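Local coordinates for protein putative hydrolase (Agrobacterium vitis, PDB 3LLC) that probably hydrolyses thioester or ester bonds, as an alpha/beta hydrolase related to the acyl-protein thioesterases that remove fatty acids from proteins, at residues S90-L93 with E94-L97; G81-F84 with R85-T88; S113-G116 with G117-L121. One frame throughout, in Å; residues are numbered along the deposited sequence. Where two conformers were deposited one is given.

Contact 1: residues S90-L93 with E94-L97; sequences SRWL and EEAL
Glu95 lies beside Trp92 one helical turn earlier, the two side chains running the same way. From its CB, which rests 3.5 Å from the carbonyl O of Trp92, the chain leaves with CG anti to the carbonyl carbon (chi1 -68°), a setting that carries the chain back alongside the preceding turn. CG comes within 3.2 Å of Arg91 O, and CD stays next to that oxygen while reaching the rim of the indole in the ring plane. At the tip OE1 meets Trp92 CD1 at 3.3 Å, at the ring edge and near its plane, while OE2 accepts a hydrogen bond from the hydroxyl of Ser75 and forms a salt bridge with Arg23. Carboxylate and indole planes stand 70° apart.

All eight residues belong to helix 89-103, which follows strand 68-72 in this alpha/beta hydrolase, and four successive i to i+4 bonds tie the two turns together. The straightest joins Leu97 N to Leu93 O (3.0 Å, 168°); the most bent, from Glu95 N to Arg91 O, is 3.1 Å long. Arg91 O also accepts a bond from Arg23.

Glu94 sends an extended chain outward, its CB 3.4 Å from Ser90 O, and its OE1 forms a salt bridge with Arg23, placing two acidic groups around one guanidinium. On the buried side Trp92 NE1 donates to the carbonyl of Ser75, and the methyl of Ala96 sits 3.6 Å from Leu93 O.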
loop_
_atom_site.group_PDB
_atom_site.type_symbol
_atom_site.label_atom_id
_atom_site.label_comp_id
_atom_site.label_asym_id
_atom_site.label_seq_id
_atom_site.Cartn_x
_atom_site.Cartn_y
_atom_site.Cartn_z
ATOM N N SER A 90 -2.309 -11.300 2.946
ATOM C CA SER A 90 -3.140 -11.426 4.155
ATOM C C SER A 90 -2.427 -10.940 5.435
ATOM O O SER A 90 -3.032 -10.232 6.269
ATOM C CB SER A 90 -3.659 -12.848 4.358
ATOM O OG SER A 90 -4.581 -13.229 3.341
ATOM N N ARG A 91 -1.163 -11.353 5.632
ATOM C CA ARG A 91 -0.407 -10.960 6.835
ATOM C C ARG A 91 -0.089 -9.464 6.874
ATOM O O ARG A 91 -0.157 -8.824 7.943
ATOM C CB ARG A 91 0.901 -11.781 6.987
ATOM C CG ARG A 91 0.643 -13.166 7.541
ATOM C CD ARG A 91 1.819 -14.088 7.416
ATOM N NE ARG A 91 3.060 -13.670 8.078
ATOM C CZ ARG A 91 3.371 -13.878 9.362
ATOM N NH1 ARG A 91 2.512 -14.439 10.214
ATOM N NH2 ARG A 91 4.568 -13.500 9.810
ATOM N N TRP A 92 0.252 -8.895 5.710
ATOM C CA TRP A 92 0.608 -7.479 5.625
ATOM C C TRP A 92 -0.636 -6.585 5.773
ATOM O O TRP A 92 -0.576 -5.532 6.403
ATOM C CB TRP A 92 1.375 -7.197 4.317
ATOM C CG TRP A 92 2.775 -7.846 4.329
ATOM C CD1 TRP A 92 3.580 -8.004 5.411
ATOM C CD2 TRP A 92 3.525 -8.375 3.200
ATOM N NE1 TRP A 92 4.777 -8.605 5.052
ATOM C CE2 TRP A 92 4.772 -8.832 3.707
ATOM C CE3 TRP A 92 3.262 -8.511 1.839
ATOM C CZ2 TRP A 92 5.761 -9.403 2.881
ATOM C CZ3 TRP A 92 4.235 -9.101 1.021
ATOM C CH2 TRP A 92 5.457 -9.549 1.553
ATOM N N LEU A 93 -1.775 -7.063 5.280
ATOM C CA LEU A 93 -3.051 -6.404 5.528
ATOM C C LEU A 93 -3.406 -6.447 7.017
ATOM O O LEU A 93 -3.858 -5.433 7.572
ATOM C CB LEU A 93 -4.166 -7.074 4.705
ATOM C CG LEU A 93 -5.616 -6.661 5.035
ATOM C CD1 LEU A 93 -5.853 -5.137 4.726
ATOM C CD2 LEU A 93 -6.618 -7.548 4.192
ATOM N N GLU A 94 -3.240 -7.606 7.652
ATOM C CA GLU A 94 -3.513 -7.758 9.064
ATOM C C GLU A 94 -2.712 -6.738 9.893
ATOM O O GLU A 94 -3.204 -6.169 10.884
ATOM C CB GLU A 94 -3.171 -9.180 9.518
ATOM C CG GLU A 94 -3.502 -9.462 10.972
ATOM C CD GLU A 94 -3.108 -10.867 11.451
ATOM O OE1 GLU A 94 -2.299 -11.571 10.783
ATOM O OE2 GLU A 94 -3.602 -11.258 12.531
ATOM N N GLU A 95 -1.472 -6.513 9.480
ATOM C CA GLU A 95 -0.604 -5.536 10.158
ATOM C C GLU A 95 -1.115 -4.075 9.968
ATOM O O GLU A 95 -1.172 -3.293 10.926
ATOM C CB GLU A 95 0.840 -5.707 9.638
ATOM C CG GLU A 95 1.476 -7.039 10.076
ATOM C CD GLU A 95 2.638 -7.523 9.169
ATOM O OE1 GLU A 95 3.180 -6.664 8.441
ATOM O OE2 GLU A 95 2.991 -8.734 9.248
ATOM N N ALA A 96 -1.474 -3.717 8.744
ATOM C CA ALA A 96 -2.013 -2.408 8.449
ATOM C C ALA A 96 -3.254 -2.141 9.313
ATOM O O ALA A 96 -3.355 -1.076 9.934
ATOM C CB ALA A 96 -2.323 -2.234 6.920
ATOM N N LEU A 97 -4.167 -3.108 9.383
ATOM C CA LEU A 97 -5.381 -2.943 10.183
ATOM C C LEU A 97 -5.046 -2.828 11.685
ATOM O O LEU A 97 -5.662 -2.027 12.415
ATOM C CB LEU A 97 -6.358 -4.094 9.890
ATOM C CG LEU A 97 -7.739 -4.097 10.550
ATOM C CD1 LEU A 97 -8.438 -2.762 10.310
ATOM C CD2 LEU A 97 -8.601 -5.269 10.036
#

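Contact 2: residues G81-F84 with R85-T88; sequences GGAF and RDGT
Two backbone hydrogen bonds close the turn in which Ala83 and Phe84 meet Asp86 and Gly87. Asp86 N donates to Ala83 O (3.1 Å) and Gly87 N to Phe84 O (3.0 Å), each spanning three residues. Both donors stand well above the plane of the carbonyl they approach, 63° out of it at Ala83 and 55° at Phe84, away from the oxygen lone pairs.

Two waters extend this pairing. One molecule accepts from Ala83 N and donates to Asp86 OD2, 2.8 Å from each, bridging the start of the turn to the carboxylate. A second donates to both Phe84 O and Gly87 O, so that Phe84 O receives a water hydrogen as well as the amide of Gly87.

The i to i+3 bonding marks a short 3-10 turn, set in the loop between strand 68-72 and helix 89-103. Thr88 follows it at the N-cap of that helix, its OG1 accepting from Arg91 N.

Van der Waals contact is slight: the methyl of Ala83 lies 3.6 Å from the carboxylate oxygen Asp86 OD2. Phe84 has CG anti to its own N (chi1 -175°), which swings the ring beside the carbonyl carbon and brings Arg85 N within 3.8 Å of CG, in an oblique approach. Beyond the turn the ring meets His77 and, edge-to-face, Tyr46.

Charge enters through neighbours in sequence. Arg85 NH1 lies 3.4 Å from Asp86 OD1, a salt bridge held by electrostatics without a directed hydrogen bond, since the carboxylate oxygen sits far off the plane of the guanidinium.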
loop_
_atom_site.group_PDB
_atom_site.type_symbol
_atom_site.label_atom_id
_atom_site.label_comp_id
_atom_site.label_asym_id
_atom_site.label_seq_id
_atom_site.Cartn_x
_atom_site.Cartn_y
_atom_site.Cartn_z
ATOM N N GLY A 81 9.869 -6.906 12.901
ATOM C CA GLY A 81 10.209 -8.314 13.051
ATOM C C GLY A 81 9.628 -9.187 11.941
ATOM O O GLY A 81 8.984 -8.696 11.013
ATOM N N GLY A 82 9.866 -10.491 12.059
ATOM C CA GLY A 82 9.308 -11.489 11.149
ATOM C C GLY A 82 10.172 -11.716 9.902
ATOM O O GLY A 82 10.913 -10.807 9.510
ATOM N N ALA A 83 10.110 -12.928 9.327
ATOM C CA ALA A 83 10.875 -13.278 8.100
ATOM C C ALA A 83 10.184 -12.773 6.842
ATOM O O ALA A 83 8.956 -12.879 6.703
ATOM C CB ALA A 83 11.093 -14.817 8.000
ATOM N N PHE A 84 10.958 -12.216 5.908
ATOM C CA PHE A 84 10.414 -11.835 4.620
ATOM C C PHE A 84 9.666 -12.992 3.908
ATOM O O PHE A 84 8.561 -12.774 3.383
ATOM C CB PHE A 84 11.492 -11.269 3.697
ATOM C CG PHE A 84 10.941 -10.769 2.412
ATOM C CD1 PHE A 84 10.431 -9.482 2.314
ATOM C CD2 PHE A 84 10.917 -11.588 1.286
ATOM C CE1 PHE A 84 9.896 -9.002 1.111
ATOM C CE2 PHE A 84 10.375 -11.118 0.084
ATOM C CZ PHE A 84 9.860 -9.837 -0.002
ATOM N N ARG A 85 10.222 -14.190 3.935
ATOM C CA ARG A 85 9.604 -15.318 3.211
ATOM C C ARG A 85 8.265 -15.803 3.830
ATOM O O ARG A 85 7.552 -16.592 3.203
ATOM C CB ARG A 85 10.594 -16.477 3.050
ATOM C CG ARG A 85 10.775 -17.278 4.307
ATOM C CD ARG A 85 11.588 -18.546 4.061
ATOM N NE ARG A 85 11.742 -19.307 5.296
ATOM C CZ ARG A 85 10.795 -20.061 5.862
ATOM N NH1 ARG A 85 9.585 -20.170 5.320
ATOM N NH2 ARG A 85 11.064 -20.716 6.988
ATOM N N ASP A 86 7.941 -15.353 5.048
ATOM C CA ASP A 86 6.632 -15.644 5.655
ATOM C C ASP A 86 5.569 -14.593 5.293
ATOM O O ASP A 86 4.397 -14.763 5.622
ATOM C CB ASP A 86 6.755 -15.793 7.186
ATOM C CG ASP A 86 7.566 -17.021 7.605
ATOM O OD1 ASP A 86 7.541 -18.031 6.895
ATOM O OD2 ASP A 86 8.278 -16.975 8.625
ATOM N N GLY A 87 5.964 -13.512 4.628
ATOM C CA GLY A 87 5.048 -12.486 4.202
ATOM C C GLY A 87 4.018 -12.889 3.143
ATOM O O GLY A 87 4.312 -13.625 2.219
ATOM N N THR A 88 2.798 -12.380 3.296
ATOM C CA THR A 88 1.711 -12.587 2.341
ATOM C C THR A 88 0.850 -11.313 2.373
ATOM O O THR A 88 0.883 -10.537 3.350
ATOM C CB THR A 88 0.826 -13.815 2.710
ATOM O OG1 THR A 88 0.213 -13.578 3.992
ATOM C CG2 THR A 88 1.586 -15.206 2.721
HETATM O O HOH W 1 8.399 -14.827 10.459
HETATM O O HOH W 2 6.919 -13.364 0.922
#

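Contact 3: residues S113-G116 with G117-L121; sequences SSMG and GWIAL
Ser114 O receives the amide of Gly117 at 2.9 Å, a bent bond (135°) whose donor stands above the carbonyl plane. Regular i to i+4 bonding follows: Ile119 N to Met115 O, straight and in the carbonyl plane, and Ala120 N to Gly116 O at 2.8 Å. Ser114 itself has a strained backbone (phi 57°, psi -115°), as expected of a nucleophile elbow, and Gly112, Ser114 and Gly116 fit its GxSxG pattern. Ser114 OG is hydrogen-bonded to His247, consistent with a Ser-His-Asp triad completed by Asp217; OG and Met115 N also bind one oxygen of a tetraethylene glycol, probably from the crystallisation liquor.

Apolar contact is made by Met115, a selenomethionine, and Ile119, which cross at a slant. In one of the two conformers of Ile119, Met115 CG and CE each lie 4.1 Å from Ile119 CD1, the bend at chi3 turning the terminal methyl back to that carbon. Trp118 CB rests 3.3 Å from Met115 O, while its indole leads away to Asn196 O and Phe149.

Strand 107-113 thus passes into helix 115-128 in a beta-alpha-beta unit; Met115 and Ile119 face Trp92 of helix 89-103, and Ala120 touches Leu43 of strand 39-43.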
loop_
_atom_site.group_PDB
_atom_site.type_symbol
_atom_site.label_atom_id
_atom_site.label_comp_id
_atom_site.label_asym_id
_atom_site.label_seq_id
_atom_site.Cartn_x
_atom_site.Cartn_y
_atom_site.Cartn_z
ATOM N N SER A 113 1.085 2.988 -2.221
ATOM C CA SER A 113 2.026 2.918 -3.343
ATOM C C SER A 113 2.254 1.449 -3.747
ATOM O O SER A 113 2.637 0.605 -2.903
ATOM C CB SER A 113 3.369 3.525 -2.934
ATOM O OG SER A 113 4.303 3.383 -4.002
ATOM N N SER A 114 1.979 1.155 -5.020
ATOM C CA SER A 114 2.215 -0.151 -5.634
ATOM C C SER A 114 1.478 -1.288 -4.889
ATOM O O SER A 114 0.230 -1.263 -4.816
ATOM C CB SER A 114 3.737 -0.340 -5.817
ATOM O OG SER A 114 3.981 -1.382 -6.727
HETATM N N MSE A 115 2.174 -2.245 -4.275
HETATM C CA MSE A 115 1.468 -3.254 -3.439
HETATM C C MSE A 115 0.609 -2.575 -2.356
HETATM O O MSE A 115 -0.425 -3.106 -1.961
HETATM C CB MSE A 115 2.453 -4.237 -2.792
HETATM C CG MSE A 115 1.838 -5.188 -1.791
HETATM SE SE MSE A 115 3.103 -6.390 -0.947
HETATM C CE MSE A 115 3.786 -5.252 0.440
ATOM N N GLY A 116 1.059 -1.426 -1.854
ATOM C CA GLY A 116 0.340 -0.709 -0.807
ATOM C C GLY A 116 -1.046 -0.233 -1.266
ATOM O O GLY A 116 -1.953 -0.055 -0.449
ATOM N N GLY A 117 -1.206 -0.010 -2.574
ATOM C CA GLY A 117 -2.510 0.281 -3.189
ATOM C C GLY A 117 -3.478 -0.884 -3.134
ATOM O O GLY A 117 -4.688 -0.700 -2.910
ATOM N N TRP A 118 -2.952 -2.101 -3.307
ATOM C CA TRP A 118 -3.770 -3.333 -3.131
ATOM C C TRP A 118 -4.212 -3.431 -1.681
ATOM O O TRP A 118 -5.391 -3.688 -1.388
ATOM C CB TRP A 118 -2.922 -4.580 -3.505
ATOM C CG TRP A 118 -3.643 -5.921 -3.605
ATOM C CD1 TRP A 118 -4.947 -6.189 -3.358
ATOM C CD2 TRP A 118 -3.051 -7.158 -4.038
ATOM N NE1 TRP A 118 -5.206 -7.537 -3.585
ATOM C CE2 TRP A 118 -4.052 -8.145 -4.000
ATOM C CE3 TRP A 118 -1.763 -7.525 -4.433
ATOM C CZ2 TRP A 118 -3.813 -9.480 -4.365
ATOM C CZ3 TRP A 118 -1.520 -8.834 -4.786
ATOM C CH2 TRP A 118 -2.533 -9.806 -4.756
ATOM N N ILE A 119 -3.262 -3.246 -0.767
ATOM C CA ILE A 119 -3.578 -3.365 0.656
ATOM C C ILE A 119 -4.580 -2.258 1.070
ATOM O O ILE A 119 -5.507 -2.537 1.834
ATOM C CB ILE A 119 -2.281 -3.435 1.529
ATOM C CG1 ILE A 119 -1.481 -4.703 1.163
ATOM C CG2 ILE A 119 -2.603 -3.426 3.049
ATOM C CD1 ILE A 119 -0.095 -4.765 1.786
ATOM N N ALA A 120 -4.438 -1.046 0.528
ATOM C CA ALA A 120 -5.412 0.042 0.800
ATOM C C ALA A 120 -6.835 -0.339 0.406
ATOM O O ALA A 120 -7.790 -0.092 1.168
ATOM C CB ALA A 120 -5.006 1.350 0.069
ATOM N N LEU A 121 -6.980 -0.943 -0.779
ATOM C CA LEU A 121 -8.314 -1.389 -1.281
ATOM C C LEU A 121 -8.912 -2.498 -0.400
ATOM O O LEU A 121 -10.108 -2.458 -0.060
ATOM C CB LEU A 121 -8.178 -1.824 -2.759
ATOM C CG LEU A 121 -7.852 -0.712 -3.758
ATOM C CD1 LEU A 121 -7.318 -1.216 -5.123
ATOM C CD2 LEU A 121 -9.110 0.137 -3.933
#

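Overall arrangement
Contact 3 is the core of the set, about 3 Å between its centre and that of the chain; contact 1 is partly buried and contact 2 lies at the surface. Contact 2 leads directly into the helix of contact 1, and they touch where Trp92 CZ2 packs on Gly87 CA. Contacts 1 and 3 hold neighbouring helices, 89-103 and 115-128, joined by Trp92 CE3 against Met115 SE at 3.5 Å. Contacts 2 and 3 do not touch. The chemistry follows depth: water bridges and a surface ion pair in 81-88, helix bonds, with carboxylates paired to Arg23, in 90-97, and glycines and apolar side chains beside the probable nucleophile in 113-121.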